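Local coordinates for maltose/maltodextrin-binding protein (Thermus thermophilus, PDB 2GH9) that binds maltotriose between its two lobes and, as a periplasmic solute-binding protein, probably delivers such maltodextrins to a membrane transporter for uptake, at residues A[112-117]-A[323-328]; A[245-250]-A[319-324]; A[260-265]-A[329-334]; A[298-303]-A[314-319]. All coordinates share one frame; numbering follows the deposited sequence.

Interaction 1 of 4, residues A[112-117]-A[323-328]; sequences AESVAL and AGFSKV. With GLC (alpha-D-glucopyranose), chain B.
Ser114 and Ala116 press against Phe325 and Val328, and the packing is tightest where the carbonyl of Ser114 lies 3.3 Å (O to CE1) from the Phe325 ring, coming at it obliquely. That carbonyl oxygen is buried here and has no hydrogen-bonding partner in the model. On the same ring atom, Phe325 CE1, the methyl of Ala116 rests with CB at 3.8 Å. The hydroxyl of Ser114 sits between the backbone N and the carbonyl carbon (chi1 82°), which brings OG to 3.5 Å from Val328 CG1. From there OG donates a 2.9 Å bond to Val115 O, arriving 42° out of the carbonyl plane. An alanine at Ser114 would probably leave Val115 O without this donor and open a small gap beside Val328 CG1 and Phe325 CD1. The segment 112-117 passes from one sheet to the other: strand 104-113 belongs to the larger sheet and strand 116-120 to the four-stranded one, consistent with an interdomain hinge of periplasmic binding proteins. Just before this passage Glu113 leaves the backbone away from the helix; its chain is extended beyond CG, and OE2 accepts a 2.7 Å bond from O2 of the bound glucose unit. Arg305 holds OE1 in a salt bridge, and Gln269 also bonds OE2. The looser part of the contact is at the other valine branch, where Val328 CG2 stays 4.2 Å from Ala116 CB. Further out, Lys327 is exposed to solvent, and partly exposed Ser326 returns its hydroxyl to its own helix, bonding Ala323 O.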
loop_
_atom_site.group_PDB
_atom_site.type_symbol
_atom_site.label_atom_id
_atom_site.label_comp_id
_atom_site.label_asym_id
_atom_site.label_seq_id
_atom_site.Cartn_x
_atom_site.Cartn_y
_atom_site.Cartn_z
ATOM N N ALA A 112 8.961 -0.927 -2.075
ATOM C CA ALA A 112 7.924 -1.934 -2.177
ATOM C C ALA A 112 7.331 -2.153 -0.800
ATOM O O ALA A 112 8.004 -1.977 0.219
ATOM C CB ALA A 112 8.490 -3.228 -2.744
ATOM N N GLU A 113 6.056 -2.527 -0.772
ATOM C CA GLU A 113 5.337 -2.661 0.475
ATOM C C GLU A 113 4.164 -3.603 0.305
ATOM O O GLU A 113 3.667 -3.802 -0.787
ATOM C CB GLU A 113 4.801 -1.300 0.895
ATOM C CG GLU A 113 3.850 -0.676 -0.139
ATOM C CD GLU A 113 3.546 0.767 0.129
ATOM O OE1 GLU A 113 4.265 1.347 0.945
ATOM O OE2 GLU A 113 2.569 1.324 -0.454
ATOM N N SER A 114 3.704 -4.138 1.426
ATOM C CA SER A 114 2.460 -4.891 1.467
ATOM C C SER A 114 1.998 -4.894 2.901
ATOM O O SER A 114 2.787 -4.643 3.811
ATOM C CB SER A 114 2.675 -6.338 0.976
ATOM O OG SER A 114 3.192 -7.164 2.006
ATOM N N VAL A 115 0.724 -5.195 3.124
ATOM C CA VAL A 115 0.296 -5.518 4.474
ATOM C C VAL A 115 0.808 -6.891 4.888
ATOM O O VAL A 115 1.184 -7.742 4.065
ATOM C CB VAL A 115 -1.269 -5.426 4.675
ATOM C CG1 VAL A 115 -1.732 -3.989 4.442
ATOM C CG2 VAL A 115 -2.027 -6.449 3.790
ATOM N N ALA A 116 0.850 -7.075 6.201
ATOM C CA ALA A 116 1.273 -8.315 6.825
ATOM C C ALA A 116 0.763 -8.341 8.279
ATOM O O ALA A 116 0.289 -7.336 8.815
ATOM C CB ALA A 116 2.784 -8.432 6.825
ATOM N N LEU A 117 0.903 -9.503 8.898
ATOM C CA LEU A 117 0.621 -9.674 10.298
ATOM C C LEU A 117 1.827 -9.130 11.067
ATOM O O LEU A 117 2.909 -9.725 11.061
ATOM C CB LEU A 117 0.364 -11.150 10.630
ATOM C CG LEU A 117 0.126 -11.404 12.125
ATOM C CD1 LEU A 117 -1.196 -10.766 12.525
ATOM C CD2 LEU A 117 0.165 -12.878 12.434
ATOM N N ALA A 323 13.968 -9.116 5.833
ATOM C CA ALA A 323 13.790 -10.585 5.904
ATOM C C ALA A 323 12.321 -10.973 6.121
ATOM O O ALA A 323 11.817 -11.909 5.481
ATOM C CB ALA A 323 14.655 -11.184 7.020
ATOM N N GLY A 324 11.634 -10.248 7.004
ATOM C CA GLY A 324 10.215 -10.482 7.257
ATOM C C GLY A 324 9.355 -10.290 6.010
ATOM O O GLY A 324 8.571 -11.162 5.631
ATOM N N PHE A 325 9.498 -9.156 5.354
ATOM C CA PHE A 325 8.713 -8.918 4.139
ATOM C C PHE A 325 9.113 -9.742 2.912
ATOM O O PHE A 325 8.270 -9.959 2.015
ATOM C CB PHE A 325 8.629 -7.422 3.822
ATOM C CG PHE A 325 7.650 -6.696 4.689
ATOM C CD1 PHE A 325 6.287 -6.750 4.408
ATOM C CD2 PHE A 325 8.070 -6.001 5.798
ATOM C CE1 PHE A 325 5.379 -6.112 5.216
ATOM C CE2 PHE A 325 7.158 -5.353 6.609
ATOM C CZ PHE A 325 5.805 -5.426 6.313
ATOM N N SER A 326 10.346 -10.248 2.881
ATOM C CA SER A 326 10.783 -11.171 1.822
ATOM C C SER A 326 10.033 -12.506 1.852
ATOM O O SER A 326 9.980 -13.230 0.859
ATOM C CB SER A 326 12.309 -11.427 1.891
ATOM O OG SER A 326 12.644 -12.547 2.722
ATOM N N LYS A 327 9.446 -12.837 2.993
ATOM C CA LYS A 327 8.681 -14.048 3.123
ATOM C C LYS A 327 7.198 -13.790 2.842
ATOM O O LYS A 327 6.428 -14.728 2.684
ATOM C CB LYS A 327 8.907 -14.646 4.517
ATOM C CG LYS A 327 10.357 -15.211 4.721
ATOM C CD LYS A 327 10.551 -16.515 3.914
ATOM C CE LYS A 327 12.050 -16.849 3.578
ATOM N NZ LYS A 327 12.610 -16.084 2.413
ATOM N N VAL A 328 6.814 -12.515 2.778
ATOM C CA VAL A 328 5.434 -12.118 2.523
ATOM C C VAL A 328 5.238 -11.749 1.056
ATOM O O VAL A 328 4.248 -12.157 0.446
ATOM C CB VAL A 328 4.990 -10.945 3.458
ATOM C CG1 VAL A 328 3.606 -10.426 3.057
ATOM C CG2 VAL A 328 5.014 -11.365 4.912
HETATM C C1 GLC B . -1.240 2.428 2.437
HETATM C C2 GLC B . -0.631 1.992 1.117
HETATM C C3 GLC B . -1.550 2.439 -0.042
HETATM C C4 GLC B . -2.996 2.006 0.144
HETATM C C5 GLC B . -3.491 2.406 1.531
HETATM C C6 GLC B . -4.890 1.836 1.798
HETATM O O2 GLC B . 0.652 2.601 0.953
HETATM O O3 GLC B . -1.050 1.957 -1.270
HETATM O O4 GLC B . -3.822 2.609 -0.873
HETATM O O5 GLC B . -2.581 1.935 2.552
HETATM O O6 GLC B . -5.627 2.631 2.731
#

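Interaction 2 of 4, residues A[245-250]-A[319-324]; sequences VDFGIA and DPVVAG
Helix 320-326 lies against strand 247-250, an outermost strand of the four-stranded sheet, with Ile249 meeting Val321 and Gly324. The short axes run 20° from parallel and approach to 8.1 Å. Ile249 points at the helix and lays its two branches along one side of it: CG2 reaches 3.7 Å from Gly324 C, while CG1 stands anti to the carbonyl carbon (chi1 -64°) and the extended chi2 (157°) takes CD1 to 3.7 Å from Val321 CA. Gly324 is what allows this closeness, since a side chain there would collide with Ile249 CB. Val321 splits its methyls, CG1 going to Ile249 CD1 and CG2 to the Phe247 ring, which it meets at the edge and in plane, 4.0 Å from CE2. A water donates to both Ile249 O and Gly324 O, each at 2.9 Å, and so links the strand to the helix backbone. At the helix start Asp319 is the N-cap: its OD2 accepts from Val322 N with the anti lone pair and, more weakly, from Val321 N. Leu237 of helix 237-242 also packs on both Phe247 and Val321. The whole is an N-capped helix laid nearly parallel on a sheet strand, the alpha/beta packing on which periplasmic binding protein lobes are built.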
loop_
_atom_site.group_PDB
_atom_site.type_symbol
_atom_site.label_atom_id
_atom_site.label_comp_id
_atom_site.label_asym_id
_atom_site.label_seq_id
_atom_site.Cartn_x
_atom_site.Cartn_y
_atom_site.Cartn_z
ATOM N N VAL A 245 8.277 -0.251 20.041
ATOM C CA VAL A 245 7.562 -1.536 20.007
ATOM C C VAL A 245 8.452 -2.591 19.360
ATOM O O VAL A 245 8.983 -2.363 18.270
ATOM C CB VAL A 245 6.220 -1.462 19.199
ATOM C CG1 VAL A 245 5.607 -2.864 19.037
ATOM C CG2 VAL A 245 5.234 -0.484 19.846
ATOM N N ASP A 246 8.624 -3.735 20.032
ATOM C CA ASP A 246 9.371 -4.854 19.453
ATOM C C ASP A 246 8.396 -5.724 18.663
ATOM O O ASP A 246 7.639 -6.503 19.248
ATOM C CB ASP A 246 10.079 -5.680 20.533
ATOM C CG ASP A 246 10.990 -6.755 19.953
ATOM O OD1 ASP A 246 11.685 -6.519 18.945
ATOM O OD2 ASP A 246 11.042 -7.860 20.525
ATOM N N PHE A 247 8.413 -5.573 17.338
ATOM C CA PHE A 247 7.438 -6.238 16.464
ATOM C C PHE A 247 8.094 -7.347 15.668
ATOM O O PHE A 247 9.311 -7.332 15.414
ATOM C CB PHE A 247 6.751 -5.236 15.508
ATOM C CG PHE A 247 7.717 -4.393 14.741
ATOM C CD1 PHE A 247 8.064 -3.125 15.196
ATOM C CD2 PHE A 247 8.319 -4.883 13.582
ATOM C CE1 PHE A 247 8.999 -2.346 14.503
ATOM C CE2 PHE A 247 9.252 -4.113 12.875
ATOM C CZ PHE A 247 9.588 -2.846 13.332
ATOM N N GLY A 248 7.272 -8.316 15.278
ATOM C CA GLY A 248 7.633 -9.272 14.249
ATOM C C GLY A 248 6.706 -9.119 13.044
ATOM O O GLY A 248 5.616 -8.590 13.155
ATOM N N ILE A 249 7.181 -9.581 11.898
ATOM C CA ILE A 249 6.441 -9.583 10.645
ATOM C C ILE A 249 6.222 -11.031 10.226
ATOM O O ILE A 249 7.184 -11.826 10.144
ATOM C CB ILE A 249 7.247 -8.845 9.550
ATOM C CG1 ILE A 249 7.406 -7.371 9.944
ATOM C CG2 ILE A 249 6.569 -8.993 8.149
ATOM C CD1 ILE A 249 8.580 -6.666 9.310
ATOM N N ALA A 250 4.958 -11.361 9.941
ATOM C CA ALA A 250 4.568 -12.698 9.513
ATOM C C ALA A 250 3.436 -12.593 8.479
ATOM O O ALA A 250 2.732 -11.579 8.424
ATOM C CB ALA A 250 4.121 -13.520 10.714
ATOM N N ASP A 319 18.518 -7.551 7.610
ATOM C CA ASP A 319 17.643 -6.676 8.378
ATOM C C ASP A 319 16.323 -7.421 8.641
ATOM O O ASP A 319 15.793 -8.086 7.753
ATOM C CB ASP A 319 17.402 -5.330 7.677
ATOM C CG ASP A 319 16.479 -4.422 8.471
ATOM O OD1 ASP A 319 16.959 -3.612 9.289
ATOM O OD2 ASP A 319 15.250 -4.548 8.312
ATOM N N PRO A 320 15.832 -7.354 9.878
ATOM C CA PRO A 320 14.621 -8.064 10.289
ATOM C C PRO A 320 13.348 -7.711 9.494
ATOM O O PRO A 320 12.536 -8.595 9.206
ATOM C CB PRO A 320 14.462 -7.632 11.741
ATOM C CG PRO A 320 15.795 -7.260 12.170
ATOM C CD PRO A 320 16.427 -6.623 11.006
ATOM N N VAL A 321 13.190 -6.426 9.180
ATOM C CA VAL A 321 12.056 -5.928 8.396
ATOM C C VAL A 321 12.154 -6.440 6.967
ATOM O O VAL A 321 11.163 -6.900 6.401
ATOM C CB VAL A 321 11.970 -4.367 8.419
ATOM C CG1 VAL A 321 10.848 -3.854 7.502
ATOM C CG2 VAL A 321 11.751 -3.859 9.813
ATOM N N VAL A 322 13.352 -6.388 6.384
ATOM C CA VAL A 322 13.533 -6.847 5.010
ATOM C C VAL A 322 13.344 -8.368 4.928
ATOM O O VAL A 322 12.614 -8.839 4.070
ATOM C CB VAL A 322 14.898 -6.388 4.416
ATOM C CG1 VAL A 322 15.129 -6.972 3.013
ATOM C CG2 VAL A 322 14.947 -4.886 4.374
ATOM N N ALA A 323 13.968 -9.116 5.833
ATOM C CA ALA A 323 13.790 -10.585 5.904
ATOM C C ALA A 323 12.321 -10.973 6.121
ATOM O O ALA A 323 11.817 -11.909 5.481
ATOM C CB ALA A 323 14.655 -11.184 7.020
ATOM N N GLY A 324 11.634 -10.248 7.004
ATOM C CA GLY A 324 10.215 -10.482 7.257
ATOM C C GLY A 324 9.355 -10.290 6.010
ATOM O O GLY A 324 8.571 -11.162 5.631
HETATM O O HOH W 1 7.867 -13.086 7.634
#

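Interaction 3 of 4, residues A[260-265]-A[329-334]; sequences NPWGPF and FPLGAP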
loop_
_atom_site.group_PDB
_atom_site.type_symbol
_atom_site.label_atom_id
_atom_site.label_comp_id
_atom_site.label_asym_id
_atom_site.label_seq_id
_atom_site.Cartn_x
_atom_site.Cartn_y
_atom_site.Cartn_z
ATOM N N ASN A 260 -7.303 -21.080 -1.341
ATOM C CA ASN A 260 -5.944 -20.623 -1.620
ATOM C C ASN A 260 -5.316 -19.906 -0.433
ATOM O O ASN A 260 -6.041 -19.381 0.428
ATOM C CB ASN A 260 -5.949 -19.724 -2.852
ATOM C CG ASN A 260 -6.336 -20.478 -4.103
ATOM O OD1 ASN A 260 -6.173 -21.699 -4.170
ATOM N ND2 ASN A 260 -6.845 -19.772 -5.089
ATOM N N PRO A 261 -3.968 -19.886 -0.367
ATOM C CA PRO A 261 -3.367 -19.110 0.710
ATOM C C PRO A 261 -3.689 -17.602 0.697
ATOM O O PRO A 261 -3.959 -17.014 -0.356
ATOM C CB PRO A 261 -1.859 -19.382 0.546
ATOM C CG PRO A 261 -1.807 -20.704 -0.168
ATOM C CD PRO A 261 -2.935 -20.596 -1.156
ATOM N N TRP A 262 -3.710 -17.001 1.880
ATOM C CA TRP A 262 -3.710 -15.558 1.990
ATOM C C TRP A 262 -2.539 -14.971 1.164
ATOM O O TRP A 262 -1.426 -15.477 1.218
ATOM C CB TRP A 262 -3.599 -15.121 3.437
ATOM C CG TRP A 262 -3.467 -13.621 3.610
ATOM C CD1 TRP A 262 -4.487 -12.718 3.712
ATOM C CD2 TRP A 262 -2.253 -12.864 3.771
ATOM N NE1 TRP A 262 -3.992 -11.459 3.879
ATOM C CE2 TRP A 262 -2.625 -11.509 3.907
ATOM C CE3 TRP A 262 -0.886 -13.193 3.766
ATOM C CZ2 TRP A 262 -1.685 -10.486 4.080
ATOM C CZ3 TRP A 262 0.059 -12.160 3.914
ATOM C CH2 TRP A 262 -0.348 -10.836 4.085
ATOM N N GLY A 263 -2.809 -13.904 0.420
ATOM C CA GLY A 263 -1.761 -13.155 -0.277
ATOM C C GLY A 263 -2.189 -11.714 -0.496
ATOM O O GLY A 263 -3.242 -11.464 -1.098
ATOM N N PRO A 264 -1.376 -10.754 -0.041
ATOM C CA PRO A 264 -1.749 -9.333 -0.145
ATOM C C PRO A 264 -1.404 -8.704 -1.501
ATOM O O PRO A 264 -0.651 -9.291 -2.261
ATOM C CB PRO A 264 -0.876 -8.688 0.943
ATOM C CG PRO A 264 0.411 -9.511 0.864
ATOM C CD PRO A 264 -0.049 -10.927 0.594
ATOM N N PHE A 265 -1.928 -7.499 -1.762
ATOM C CA PHE A 265 -1.392 -6.639 -2.808
ATOM C C PHE A 265 0.067 -6.267 -2.518
ATOM O O PHE A 265 0.439 -6.016 -1.377
ATOM C CB PHE A 265 -2.174 -5.322 -2.929
ATOM C CG PHE A 265 -3.488 -5.415 -3.670
ATOM C CD1 PHE A 265 -3.561 -5.993 -4.931
ATOM C CD2 PHE A 265 -4.635 -4.835 -3.131
ATOM C CE1 PHE A 265 -4.758 -6.023 -5.642
ATOM C CE2 PHE A 265 -5.844 -4.850 -3.842
ATOM C CZ PHE A 265 -5.902 -5.457 -5.098
ATOM N N PHE A 329 6.176 -11.003 0.463
ATOM C CA PHE A 329 5.979 -10.539 -0.919
ATOM C C PHE A 329 5.687 -11.624 -1.944
ATOM O O PHE A 329 4.861 -11.423 -2.820
ATOM C CB PHE A 329 7.154 -9.681 -1.426
ATOM C CG PHE A 329 7.279 -8.320 -0.755
ATOM C CD1 PHE A 329 6.267 -7.790 0.050
ATOM C CD2 PHE A 329 8.421 -7.564 -0.963
ATOM C CE1 PHE A 329 6.414 -6.547 0.640
ATOM C CE2 PHE A 329 8.580 -6.330 -0.368
ATOM C CZ PHE A 329 7.564 -5.807 0.422
ATOM N N PRO A 330 6.369 -12.773 -1.858
ATOM C CA PRO A 330 6.069 -13.835 -2.831
ATOM C C PRO A 330 4.663 -14.422 -2.766
ATOM O O PRO A 330 4.242 -15.081 -3.717
ATOM C CB PRO A 330 7.098 -14.917 -2.495
ATOM C CG PRO A 330 8.200 -14.182 -1.826
ATOM C CD PRO A 330 7.474 -13.163 -0.970
ATOM N N LEU A 331 3.953 -14.190 -1.666
ATOM C CA LEU A 331 2.558 -14.633 -1.549
ATOM C C LEU A 331 1.564 -13.734 -2.304
ATOM O O LEU A 331 0.441 -14.147 -2.605
ATOM C CB LEU A 331 2.166 -14.691 -0.086
ATOM C CG LEU A 331 3.072 -15.473 0.851
ATOM C CD1 LEU A 331 2.545 -15.336 2.266
ATOM C CD2 LEU A 331 3.241 -16.948 0.422
ATOM N N GLY A 332 2.004 -12.520 -2.639
ATOM C CA GLY A 332 1.123 -11.466 -3.108
ATOM C C GLY A 332 1.028 -11.304 -4.617
ATOM O O GLY A 332 1.624 -12.068 -5.370
ATOM N N ALA A 333 0.247 -10.310 -5.035
ATOM C CA ALA A 333 0.135 -9.895 -6.428
ATOM C C ALA A 333 0.231 -8.375 -6.491
ATOM O O ALA A 333 -0.393 -7.699 -5.673
ATOM C CB ALA A 333 -1.188 -10.350 -6.997
ATOM N N PRO A 334 0.970 -7.821 -7.483
ATOM C CA PRO A 334 0.962 -6.366 -7.625
ATOM C C PRO A 334 -0.426 -5.824 -7.939
ATOM O O PRO A 334 -1.166 -6.422 -8.732
ATOM C CB PRO A 334 1.904 -6.085 -8.817
ATOM C CG PRO A 334 2.612 -7.330 -9.107
ATOM C CD PRO A 334 1.798 -8.475 -8.514
HETATM O O HOH W 2 -0.655 -16.541 -1.930
#
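Leu331 lies against Trp262 and Pro264, and its side chain is the main apolar link between the two segments. Its CB sits 3.9 Å from Trp262 O and, a little further off, beside Pro264 CD. CG stands anti to the carbonyl carbon (chi1 -52°), and from it the tip CD1 comes to the edge of the indole, near its plane, 4.3 Å from Trp262 CE3. Pro264 CD sits over one face of the indole, displaced toward the rim, so the tryptophan has a proline over a face and a leucine at its edge. The backbones draw closer still. Gly263 CA makes a CA-H...O contact of 3.4 Å with Leu331 O, and a side chain on either Gly263 or Gly332 would run into a carbonyl of the other segment. A water donates to Leu331 O at 2.7 Å and only weakly to Trp262 O. Beyond the glycines the chains pair as parallel strands: Ala333 N donates to Pro264 O at 3.1 Å, and Phe265 CA makes a CA-H...O contact with Ala333 O at 3.2 Å. That same oxygen lies at the edge of the Phe265 ring, in its plane, 3.7 Å from CD1. A further backbone bond joins Ala333 to Leu266. Strand 333-334 is thereby added to strand 265-273 of the larger sheet, with Phe265 and Ala333 on one face; Phe265 stacks on Phe160 of helix 156-166, while Asn170, in the loop that follows that helix, packs on Phe265 and bonds Pro334 O.

Interaction 4 of 4, residues A[298-303]-A[314-319]; sequences AFNQAG and KQLEKD
Asn300 and Leu316 reach tip to tip between helix 293-302 and the turn after helix 310-315, with OD1 of Asn300 3.5 Å from CD1 of Leu316. Asn300 also meets Asp319 tip to tip, the amide and carboxylate planes 79° apart, and a water lies between them. It donates to Asn300 OD1 at 2.8 Å and to Asp319 OD2 at 3.1 Å, though it has more acceptors in reach than protons to give. Gln301 is bent at chi2 (-58°), which sets CD; its end meets Asp319 tip to tip, and the side chain slides past Leu316 in the opposite direction. One shell out, Asn300 is fixed by its ND2, which bonds Arg305 O, while CG stands anti to the backbone N (chi1 173°). Val322 of the next helix packs on both Asn300 and Leu316. An alanine in place of Asp319 would probably leave the first backbone N-H groups of helix 320-326 without their side-chain cap and the water without its contact to the carboxylate. Asp319 itself is set by the backbone, its N donating to Leu316 O at 2.9 Å. That bond closes a type I beta turn joining helices 310-315 and 320-326, whose last residue doubles as the N-cap of the second helix.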
loop_
_atom_site.group_PDB
_atom_site.type_symbol
_atom_site.label_atom_id
_atom_site.label_comp_id
_atom_site.label_asym_id
_atom_site.label_seq_id
_atom_site.Cartn_x
_atom_site.Cartn_y
_atom_site.Cartn_z
ATOM N N ALA A 298 18.596 4.237 3.886
ATOM C CA ALA A 298 18.291 5.173 4.958
ATOM C C ALA A 298 16.792 5.244 5.230
ATOM O O ALA A 298 16.349 5.162 6.376
ATOM C CB ALA A 298 18.820 6.552 4.606
ATOM N N PHE A 299 16.006 5.360 4.168
ATOM C CA PHE A 299 14.560 5.405 4.327
ATOM C C PHE A 299 14.049 4.127 5.003
ATOM O O PHE A 299 13.210 4.204 5.872
ATOM C CB PHE A 299 13.892 5.632 2.966
ATOM C CG PHE A 299 12.426 5.989 3.042
ATOM C CD1 PHE A 299 12.020 7.229 3.526
ATOM C CD2 PHE A 299 11.453 5.103 2.597
ATOM C CE1 PHE A 299 10.689 7.580 3.562
ATOM C CE2 PHE A 299 10.075 5.464 2.625
ATOM C CZ PHE A 299 9.701 6.690 3.088
ATOM N N ASN A 300 14.552 2.960 4.620
ATOM C CA ASN A 300 14.126 1.705 5.246
ATOM C C ASN A 300 14.464 1.699 6.720
ATOM O O ASN A 300 13.672 1.263 7.558
ATOM C CB ASN A 300 14.767 0.499 4.557
ATOM C CG ASN A 300 14.480 -0.832 5.287
ATOM O OD1 ASN A 300 15.254 -1.252 6.116
ATOM N ND2 ASN A 300 13.334 -1.447 5.007
ATOM N N GLN A 301 15.647 2.207 7.043
ATOM C CA GLN A 301 16.116 2.190 8.421
ATOM C C GLN A 301 15.306 3.131 9.282
ATOM O O GLN A 301 14.953 2.773 10.401
ATOM C CB GLN A 301 17.620 2.470 8.477
ATOM C CG GLN A 301 18.429 1.352 7.801
ATOM C CD GLN A 301 18.166 -0.015 8.419
ATOM O OE1 GLN A 301 17.471 -0.869 7.829
ATOM N NE2 GLN A 301 18.717 -0.240 9.615
ATOM N N ALA A 302 14.928 4.282 8.722
ATOM C CA ALA A 302 14.074 5.257 9.413
ATOM C C ALA A 302 12.658 4.736 9.638
ATOM O O ALA A 302 12.034 4.987 10.698
ATOM C CB ALA A 302 14.004 6.526 8.605
ATOM N N GLY A 303 12.155 4.018 8.635
ATOM C CA GLY A 303 10.788 3.508 8.636
ATOM C C GLY A 303 10.736 2.005 8.475
ATOM O O GLY A 303 10.880 1.254 9.459
ATOM N N LYS A 314 19.826 -6.567 -1.238
ATOM C CA LYS A 314 20.828 -7.556 -0.828
ATOM C C LYS A 314 21.628 -7.026 0.355
ATOM O O LYS A 314 21.970 -7.773 1.265
ATOM C CB LYS A 314 21.778 -7.882 -1.987
ATOM C CG LYS A 314 22.718 -9.046 -1.716
ATOM C CD LYS A 314 23.809 -9.108 -2.768
ATOM C CE LYS A 314 24.508 -10.467 -2.809
ATOM N NZ LYS A 314 25.338 -10.652 -4.056
ATOM N N GLN A 315 21.901 -5.728 0.339
ATOM C CA GLN A 315 22.616 -5.081 1.427
ATOM C C GLN A 315 21.872 -5.240 2.770
ATOM O O GLN A 315 22.497 -5.477 3.815
ATOM C CB GLN A 315 22.859 -3.614 1.076
ATOM C CG GLN A 315 23.614 -2.828 2.139
ATOM C CD GLN A 315 23.848 -1.385 1.731
ATOM O OE1 GLN A 315 23.915 -1.051 0.532
ATOM N NE2 GLN A 315 23.972 -0.515 2.728
ATOM N N LEU A 316 20.540 -5.171 2.729
ATOM C CA LEU A 316 19.726 -5.335 3.930
ATOM C C LEU A 316 19.150 -6.749 4.094
ATOM O O LEU A 316 18.172 -6.948 4.810
ATOM C CB LEU A 316 18.580 -4.312 3.912
ATOM C CG LEU A 316 18.946 -2.832 3.953
ATOM C CD1 LEU A 316 17.706 -1.985 3.744
ATOM C CD2 LEU A 316 19.631 -2.488 5.290
ATOM N N GLU A 317 19.756 -7.730 3.441
ATOM C CA GLU A 317 19.214 -9.086 3.421
ATOM C C GLU A 317 18.911 -9.612 4.825
ATOM O O GLU A 317 17.929 -10.339 5.016
ATOM C CB GLU A 317 20.173 -10.038 2.698
ATOM C CG GLU A 317 19.578 -11.424 2.457
ATOM C CD GLU A 317 20.515 -12.381 1.758
ATOM O OE1 GLU A 317 21.678 -12.007 1.495
ATOM O OE2 GLU A 317 20.081 -13.529 1.486
ATOM N N LYS A 318 19.747 -9.227 5.790
ATOM C CA LYS A 318 19.645 -9.689 7.173
ATOM C C LYS A 318 18.885 -8.741 8.095
ATOM O O LYS A 318 18.650 -9.085 9.250
ATOM C CB LYS A 318 21.044 -9.943 7.763
ATOM C CG LYS A 318 21.774 -11.096 7.135
ATOM C CD LYS A 318 23.047 -11.413 7.918
ATOM C CE LYS A 318 23.748 -12.649 7.367
ATOM N NZ LYS A 318 24.730 -13.230 8.354
ATOM N N ASP A 319 18.518 -7.551 7.610
ATOM C CA ASP A 319 17.643 -6.676 8.378
ATOM C C ASP A 319 16.323 -7.421 8.641
ATOM O O ASP A 319 15.793 -8.086 7.753
ATOM C CB ASP A 319 17.402 -5.330 7.677
ATOM C CG ASP A 319 16.479 -4.422 8.471
ATOM O OD1 ASP A 319 16.959 -3.612 9.289
ATOM O OD2 ASP A 319 15.250 -4.548 8.312
HETATM O O HOH W 3 13.995 -1.740 8.539
#

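The second segments of the four interactions follow one another without a break from 314 to 334: interaction 4, then 2, 1 and 3. Interactions 1 and 2 share helix 320-326 and lie about 9 Å apart between centres, on the neighbouring strands 116-120 and 247-250. Interaction 3, about 10 Å from interaction 1 centre to centre, takes the chain on into the larger sheet, whereas interaction 4, about 22 Å from interaction 3 centre to centre, lies at the other extreme. Along the chain interaction 4 is nested within the loops closed by the other three, and interaction 3 crosses interactions 1 and 2. One continuous run of chain thus touches both sheets and the passage between them, where interaction 1 holds Glu113 of the sugar pocket.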